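Local coordinates for lactate racemase apoprotein (PDB 2YJG), which catalyses the interconversion of D- and L-lactate as a homodimer that depends on a nickel pincer cofactor, absent from this apoprotein, at residues A[66-74]-A[100-111]; A[131-142]-A[153-161]. All blocks are in the same frame, centred on the assembly; numbering follows the deposited sequence.

Contact 1. Residues A[66-74]-A[100-111]; sequences IVIITSDHT and KILIATGFHRGT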
# COMPACT_ATOMS: atom_id res chain seq x y z
N ILE A 66 -0.14 20.72 -4.97
CA ILE A 66 -0.66 20.14 -6.21
C ILE A 66 -1.47 18.87 -5.97
O ILE A 66 -1.14 18.06 -5.12
CB ILE A 66 0.49 19.85 -7.17
CG1 ILE A 66 1.31 21.13 -7.34
CG2 ILE A 66 -0.02 19.35 -8.52
CD1 ILE A 66 2.53 20.98 -8.18
N VAL A 67 -2.59 18.74 -6.69
CA VAL A 67 -3.43 17.56 -6.58
C VAL A 67 -3.54 17.00 -8.01
O VAL A 67 -3.82 17.75 -8.94
CB VAL A 67 -4.84 17.85 -5.98
CG1 VAL A 67 -5.79 16.62 -6.10
CG2 VAL A 67 -4.70 18.38 -4.47
N ILE A 68 -3.24 15.71 -8.17
CA ILE A 68 -3.55 14.99 -9.41
C ILE A 68 -4.72 14.05 -9.14
O ILE A 68 -4.60 13.17 -8.26
CB ILE A 68 -2.45 14.08 -9.83
CG1 ILE A 68 -1.11 14.84 -9.99
CG2 ILE A 68 -2.79 13.36 -11.16
CD1 ILE A 68 0.10 13.89 -10.18
N ILE A 69 -5.78 14.19 -9.93
CA ILE A 69 -6.93 13.29 -9.81
C ILE A 69 -6.64 12.10 -10.72
O ILE A 69 -6.22 12.29 -11.88
CB ILE A 69 -8.25 13.91 -10.21
CG1 ILE A 69 -8.58 15.14 -9.32
CG2 ILE A 69 -9.36 12.87 -10.01
CD1 ILE A 69 -9.82 15.97 -9.78
N THR A 70 -6.81 10.89 -10.18
CA THR A 70 -6.65 9.68 -10.94
C THR A 70 -7.90 8.84 -10.81
O THR A 70 -8.71 9.03 -9.88
CB THR A 70 -5.42 8.89 -10.47
OG1 THR A 70 -5.05 7.90 -11.46
CG2 THR A 70 -5.69 8.19 -9.17
N SER A 71 -8.06 7.90 -11.74
CA SER A 71 -9.17 6.98 -11.72
C SER A 71 -9.03 5.83 -10.71
O SER A 71 -7.97 5.50 -10.21
CB SER A 71 -9.44 6.42 -13.11
OG SER A 71 -9.89 7.45 -14.00
N ASP A 72 -10.14 5.19 -10.44
CA ASP A 72 -10.16 4.15 -9.44
C ASP A 72 -9.83 2.77 -9.96
O ASP A 72 -9.63 2.60 -11.12
CB ASP A 72 -11.41 4.20 -8.55
CG ASP A 72 -12.70 3.69 -9.22
OD1 ASP A 72 -12.70 3.24 -10.34
OD2 ASP A 72 -13.72 3.77 -8.57
N HIS A 73 -9.70 1.82 -9.02
CA HIS A 73 -9.46 0.39 -9.29
C HIS A 73 -10.42 -0.23 -10.31
O HIS A 73 -10.07 -1.24 -10.94
CB HIS A 73 -9.56 -0.43 -7.97
CG HIS A 73 -10.89 -0.31 -7.29
ND1 HIS A 73 -11.37 0.88 -6.79
CD2 HIS A 73 -11.87 -1.22 -7.08
CE1 HIS A 73 -12.59 0.71 -6.30
NE2 HIS A 73 -12.92 -0.56 -6.47
N THR A 74 -11.62 0.32 -10.48
CA THR A 74 -12.55 -0.16 -11.50
C THR A 74 -12.29 0.33 -12.96
O THR A 74 -12.93 -0.15 -13.90
CB THR A 74 -14.02 0.15 -11.16
OG1 THR A 74 -14.34 1.51 -11.46
CG2 THR A 74 -14.34 -0.14 -9.66
N LYS A 100 -0.42 15.54 -4.10
CA LYS A 100 -1.39 14.58 -3.61
C LYS A 100 -2.11 13.91 -4.77
O LYS A 100 -2.51 14.58 -5.71
CB LYS A 100 -2.40 15.24 -2.67
CG LYS A 100 -1.85 15.32 -1.27
CD LYS A 100 -2.78 15.81 -0.26
CE LYS A 100 -1.97 16.36 0.92
NZ LYS A 100 -2.86 16.46 2.06
N ILE A 101 -2.30 12.61 -4.70
CA ILE A 101 -2.96 11.90 -5.77
C ILE A 101 -4.30 11.51 -5.19
O ILE A 101 -4.37 10.71 -4.28
CB ILE A 101 -2.10 10.71 -6.25
CG1 ILE A 101 -0.76 11.23 -6.78
CG2 ILE A 101 -2.76 9.97 -7.37
CD1 ILE A 101 0.31 10.16 -6.94
N LEU A 102 -5.35 12.07 -5.75
CA LEU A 102 -6.72 11.90 -5.25
C LEU A 102 -7.42 10.93 -6.18
O LEU A 102 -7.55 11.22 -7.36
CB LEU A 102 -7.44 13.24 -5.33
CG LEU A 102 -8.91 13.32 -4.87
CD1 LEU A 102 -9.18 12.64 -3.47
CD2 LEU A 102 -9.38 14.73 -4.95
N ILE A 103 -7.89 9.80 -5.63
CA ILE A 103 -8.54 8.73 -6.43
C ILE A 103 -10.02 9.08 -6.59
O ILE A 103 -10.73 9.24 -5.59
CB ILE A 103 -8.41 7.37 -5.74
CG1 ILE A 103 -6.96 7.01 -5.47
CG2 ILE A 103 -9.10 6.25 -6.56
CD1 ILE A 103 -6.16 6.85 -6.70
N ALA A 104 -10.47 9.22 -7.83
CA ALA A 104 -11.84 9.64 -8.17
C ALA A 104 -12.72 8.42 -8.18
O ALA A 104 -12.87 7.76 -9.20
CB ALA A 104 -11.86 10.28 -9.60
N THR A 105 -13.34 8.13 -7.05
CA THR A 105 -14.16 6.93 -6.88
C THR A 105 -15.58 7.14 -7.31
O THR A 105 -16.32 6.16 -7.44
CB THR A 105 -14.20 6.58 -5.38
OG1 THR A 105 -14.59 7.77 -4.69
CG2 THR A 105 -12.80 6.18 -4.89
N GLY A 106 -15.94 8.39 -7.61
CA GLY A 106 -17.32 8.80 -7.87
C GLY A 106 -18.21 8.29 -6.75
O GLY A 106 -17.97 8.56 -5.59
N PHE A 107 -19.19 7.50 -7.17
CA PHE A 107 -20.22 6.91 -6.36
C PHE A 107 -19.70 5.67 -5.65
O PHE A 107 -20.31 5.19 -4.71
CB PHE A 107 -21.35 6.51 -7.36
CG PHE A 107 -22.60 6.01 -6.73
CD1 PHE A 107 -23.51 6.90 -6.17
CD2 PHE A 107 -22.92 4.66 -6.76
CE1 PHE A 107 -24.70 6.45 -5.60
CE2 PHE A 107 -24.12 4.18 -6.17
CZ PHE A 107 -25.00 5.07 -5.60
N HIS A 108 -18.58 5.11 -6.11
CA HIS A 108 -18.18 3.79 -5.68
C HIS A 108 -17.67 3.77 -4.24
O HIS A 108 -17.27 4.79 -3.65
CB HIS A 108 -17.08 3.16 -6.57
CG HIS A 108 -17.40 3.14 -8.03
ND1 HIS A 108 -16.42 3.31 -9.00
CD2 HIS A 108 -18.56 2.99 -8.70
CE1 HIS A 108 -16.98 3.29 -10.19
NE2 HIS A 108 -18.28 3.08 -10.04
N ARG A 109 -17.63 2.57 -3.70
CA ARG A 109 -16.97 2.35 -2.44
C ARG A 109 -15.46 2.59 -2.62
O ARG A 109 -14.90 2.39 -3.70
CB ARG A 109 -17.21 0.93 -1.96
CG ARG A 109 -16.84 -0.09 -3.01
CD ARG A 109 -15.92 -1.14 -2.48
NE ARG A 109 -15.49 -1.98 -3.60
CZ ARG A 109 -14.25 -2.04 -4.10
NH1 ARG A 109 -13.26 -1.33 -3.57
NH2 ARG A 109 -14.02 -2.85 -5.12
N GLY A 110 -14.82 3.01 -1.55
CA GLY A 110 -13.41 3.32 -1.57
C GLY A 110 -12.53 2.18 -2.04
O GLY A 110 -12.79 1.03 -1.76
N THR A 111 -11.50 2.52 -2.79
CA THR A 111 -10.50 1.58 -3.23
C THR A 111 -9.74 1.06 -2.00
O THR A 111 -9.34 1.84 -1.13
CB THR A 111 -9.47 2.26 -4.14
OG1 THR A 111 -10.15 2.90 -5.23
CG2 THR A 111 -8.49 1.26 -4.64

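Contact 2. Residues A[131-142]-A[153-161]; sequences VVHDSRNSENME and LEINKLAVE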
# COMPACT_ATOMS: atom_id res chain seq x y z
N VAL A 131 -4.84 9.69 -1.63
CA VAL A 131 -6.00 9.96 -0.84
C VAL A 131 -7.19 9.43 -1.63
O VAL A 131 -7.25 9.61 -2.84
CB VAL A 131 -6.12 11.49 -0.64
CG1 VAL A 131 -7.36 11.88 0.16
CG2 VAL A 131 -4.85 12.04 0.04
N VAL A 132 -8.16 8.83 -0.93
CA VAL A 132 -9.31 8.21 -1.59
C VAL A 132 -10.54 9.11 -1.43
O VAL A 132 -10.86 9.56 -0.31
CB VAL A 132 -9.56 6.76 -1.05
CG1 VAL A 132 -10.74 6.16 -1.69
CG2 VAL A 132 -8.34 5.85 -1.25
N HIS A 133 -11.20 9.44 -2.54
CA HIS A 133 -12.39 10.27 -2.48
C HIS A 133 -13.48 9.47 -1.83
O HIS A 133 -13.67 8.28 -2.15
CB HIS A 133 -12.86 10.63 -3.89
CG HIS A 133 -14.13 11.42 -3.92
ND1 HIS A 133 -14.26 12.65 -3.32
CD2 HIS A 133 -15.33 11.13 -4.47
CE1 HIS A 133 -15.50 13.08 -3.50
NE2 HIS A 133 -16.16 12.18 -4.19
N ASP A 134 -14.24 10.14 -0.96
CA ASP A 134 -15.45 9.51 -0.39
C ASP A 134 -16.62 10.48 -0.62
O ASP A 134 -16.72 11.57 -0.02
CB ASP A 134 -15.24 9.19 1.08
CG ASP A 134 -16.45 8.59 1.74
OD1 ASP A 134 -17.48 8.26 1.06
OD2 ASP A 134 -16.33 8.48 3.00
N SER A 135 -17.44 10.09 -1.59
CA SER A 135 -18.56 10.92 -2.03
C SER A 135 -19.62 11.00 -0.92
O SER A 135 -20.47 11.88 -0.97
CB SER A 135 -19.20 10.35 -3.28
OG SER A 135 -19.81 9.09 -3.03
N ARG A 136 -19.54 10.10 0.06
CA ARG A 136 -20.53 10.06 1.13
C ARG A 136 -20.11 10.79 2.42
O ARG A 136 -20.91 10.87 3.37
CB ARG A 136 -20.90 8.62 1.42
CG ARG A 136 -21.62 7.97 0.27
CD ARG A 136 -21.86 6.50 0.44
NE ARG A 136 -22.49 5.94 -0.76
CZ ARG A 136 -21.84 5.64 -1.89
NH1 ARG A 136 -20.53 5.82 -1.98
NH2 ARG A 136 -22.51 5.16 -2.93
N ASN A 137 -18.90 11.37 2.44
CA ASN A 137 -18.42 12.15 3.58
C ASN A 137 -18.53 13.64 3.35
O ASN A 137 -17.63 14.27 2.82
CB ASN A 137 -16.96 11.80 3.95
CG ASN A 137 -16.51 12.45 5.28
OD1 ASN A 137 -17.30 13.10 5.97
ND2 ASN A 137 -15.24 12.31 5.60
N SER A 138 -19.63 14.21 3.84
CA SER A 138 -19.96 15.61 3.61
C SER A 138 -18.94 16.57 4.16
O SER A 138 -18.77 17.66 3.60
CB SER A 138 -21.32 15.91 4.24
OG SER A 138 -22.15 14.77 4.10
N GLU A 139 -18.25 16.17 5.22
CA GLU A 139 -17.24 16.99 5.89
C GLU A 139 -16.06 17.27 4.97
O GLU A 139 -15.41 18.34 5.07
CB GLU A 139 -16.75 16.29 7.16
CG GLU A 139 -15.82 17.13 8.08
CD GLU A 139 -15.13 16.26 9.16
OE1 GLU A 139 -15.67 15.18 9.52
OE2 GLU A 139 -14.03 16.65 9.61
N ASN A 140 -15.77 16.31 4.09
CA ASN A 140 -14.72 16.52 3.10
C ASN A 140 -15.14 17.09 1.74
O ASN A 140 -14.31 17.18 0.81
CB ASN A 140 -13.97 15.22 2.88
CG ASN A 140 -12.64 15.46 2.25
OD1 ASN A 140 -11.95 16.44 2.60
ND2 ASN A 140 -12.26 14.59 1.31
N MET A 141 -16.41 17.48 1.62
CA MET A 141 -16.98 18.12 0.42
C MET A 141 -17.11 19.61 0.62
O MET A 141 -17.36 20.04 1.75
CB MET A 141 -18.40 17.60 0.13
CG MET A 141 -18.56 16.11 -0.06
SD MET A 141 -17.79 15.56 -1.58
CE MET A 141 -18.14 13.88 -1.46
N GLU A 142 -16.98 20.39 -0.45
CA GLU A 142 -17.25 21.82 -0.42
C GLU A 142 -18.18 22.26 -1.54
O GLU A 142 -17.97 21.95 -2.71
CB GLU A 142 -15.95 22.59 -0.54
CG GLU A 142 -16.07 24.07 -0.30
CD GLU A 142 -14.71 24.73 -0.09
OE1 GLU A 142 -13.85 24.11 0.56
OE2 GLU A 142 -14.50 25.84 -0.60
N LEU A 153 -23.23 22.26 -6.78
CA LEU A 153 -22.02 21.52 -7.13
C LEU A 153 -21.14 21.42 -5.87
O LEU A 153 -20.70 22.44 -5.32
CB LEU A 153 -21.28 22.26 -8.24
CG LEU A 153 -19.90 21.71 -8.64
CD1 LEU A 153 -20.14 20.24 -9.02
CD2 LEU A 153 -19.24 22.50 -9.74
N GLU A 154 -20.94 20.20 -5.38
CA GLU A 154 -20.11 19.96 -4.18
C GLU A 154 -19.01 19.04 -4.61
O GLU A 154 -19.31 17.97 -5.17
CB GLU A 154 -20.96 19.32 -3.08
CG GLU A 154 -22.25 20.15 -2.85
CD GLU A 154 -23.34 19.47 -2.08
OE1 GLU A 154 -23.48 18.22 -2.14
OE2 GLU A 154 -24.11 20.22 -1.41
N ILE A 155 -17.76 19.44 -4.40
CA ILE A 155 -16.64 18.55 -4.71
C ILE A 155 -15.66 18.37 -3.53
O ILE A 155 -15.72 19.12 -2.55
CB ILE A 155 -15.95 18.91 -6.00
CG1 ILE A 155 -15.29 20.30 -5.98
CG2 ILE A 155 -16.98 18.87 -7.19
CD1 ILE A 155 -14.26 20.50 -7.05
N ASN A 156 -14.80 17.36 -3.62
CA ASN A 156 -13.77 17.12 -2.59
C ASN A 156 -12.94 18.39 -2.29
O ASN A 156 -12.36 19.04 -3.21
CB ASN A 156 -12.85 16.01 -3.06
CG ASN A 156 -12.07 15.34 -1.95
OD1 ASN A 156 -11.20 15.96 -1.32
ND2 ASN A 156 -12.34 14.06 -1.75
N LYS A 157 -12.87 18.71 -0.99
CA LYS A 157 -12.15 19.90 -0.49
C LYS A 157 -10.67 19.97 -0.88
O LYS A 157 -10.14 21.03 -1.11
CB LYS A 157 -12.23 19.94 1.05
CG LYS A 157 -12.57 21.36 1.57
CD LYS A 157 -13.06 21.40 3.05
CE LYS A 157 -12.18 20.57 4.00
NZ LYS A 157 -12.62 20.65 5.47
N LEU A 158 -10.02 18.84 -0.88
CA LEU A 158 -8.62 18.77 -1.28
C LEU A 158 -8.41 19.35 -2.65
O LEU A 158 -7.47 20.07 -2.90
CB LEU A 158 -8.20 17.31 -1.29
CG LEU A 158 -6.70 17.08 -1.31
CD1 LEU A 158 -6.08 17.48 0.06
CD2 LEU A 158 -6.48 15.60 -1.60
N ALA A 159 -9.32 19.01 -3.57
CA ALA A 159 -9.28 19.55 -4.93
C ALA A 159 -9.43 21.08 -4.98
O ALA A 159 -8.74 21.77 -5.74
CB ALA A 159 -10.35 18.88 -5.77
N VAL A 160 -10.36 21.57 -4.17
CA VAL A 160 -10.68 22.99 -4.07
C VAL A 160 -9.47 23.76 -3.52
O VAL A 160 -9.02 24.74 -4.10
CB VAL A 160 -11.88 23.24 -3.12
CG1 VAL A 160 -12.20 24.74 -3.11
CG2 VAL A 160 -13.14 22.37 -3.52
N GLU A 161 -8.88 23.23 -2.45
CA GLU A 161 -7.70 23.86 -1.77
C GLU A 161 -6.39 23.87 -2.57
O GLU A 161 -5.51 24.68 -2.29
CB GLU A 161 -7.41 23.10 -0.47
CG GLU A 161 -8.47 23.18 0.56
CD GLU A 161 -8.25 22.13 1.68
OE1 GLU A 161 -7.26 21.33 1.59
OE2 GLU A 161 -9.06 22.15 2.64
O HOH W 1 -11.14 12.27 0.42

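Contact 1. Residues A[66-74]-A[100-111]
D72 and H108 meet where two neighbouring parallel strands, 66-71 and 99-104, run out into loops. ND1 of H108 donates to OD2 of D72 over 2.8 Å at 175°, on the syn lone pair of the oxygen, and the carboxylate lies nearly coplanar with the imidazole. The D72 side chain reaches this place with CG between its backbone N and carbonyl carbon (chi1 74°); its other oxygen, OD1, takes the hydroxyl of T74, OG1 to OD1 2.6 Å. H73 is in the same first rotamer (chi1 60°), which brings its ring to T111: ND1 and OG1 share a hydrogen bond of 2.8 Å. H73 NE2 sits over one face of the R109 guanidinium, 2.9 Å from R109 NH2 but without hydrogen-bond geometry; R109 NH1 is bonded to the G110 carbonyl and forms a salt bridge with E115. Behind the loops, alternating backbone bonds join the strands, and CG2 of I69 packs on CB of A104 at 3.6 Å. This is a beta-alpha-beta unit whose strands are linked by helix 79-91. By similarity D72, H73 and T74 bind the cofactor and H108 is a proton donor/acceptor; the bond to D72 probably limits how far the H108 ring can turn.

Contact 2. Residues A[131-142]-A[153-161]
N156 and H133 are joined by a straight side-chain hydrogen bond: ND2 of N156 donates to ND1 of H133 at 2.9 Å and 175°, lying in the ring plane. On the other side of that ring, NE2 of H133 is bonded to the carbonyl of A191. With CG anti to the backbone N (chi1 -160°), the N156 amide spans two tasks, since its OD1 also accepts from L158 N at 3.1 Å, in the carbonyl plane, and so caps the N-terminus of helix 157-161. A water carries the same amide on to V132, accepting from N156 ND2 and donating to the V132 carbonyl. With an alanine in place of N156, ND1 of H133 would probably lose its donor and the helix its side-chain cap. Backbone bonds form the second group. E142 and I155 exchange two of them, the hydrogen-bonded pair of the hairpin 141-146/152-156, and K157 N reaches N140 O at 2.8 Å. Apolar contact is slight: CG1 of V131 meets CD2 of L158 at 4.2 Å. With donors and acceptors assigned this way, ND1 of H133 is the accepting nitrogen and NE2 probably carries the proton, so the imidazole is held at both nitrogens.

Contacts 1 and 2 lie in series along the chain, their centres 11 Å apart, and share one sheet, in which strand 129-132 is the next neighbour of strand 99-104. They touch directly: T105 OG1 lies 2.7 Å from H133 O and F107 O lies 2.8 Å from R136 NH1, both probable hydrogen bonds, so the turn 105-108 that leads to H108 rests against the loop following strand 129-132. Farther back, V67 CG2 packs on L158 O at 3.6 Å. Contact 1 holds the residues assigned by similarity to cofactor and catalysis; contact 2 adjoins it, with the H133 side chain about 8 Å from those of D72 and H108.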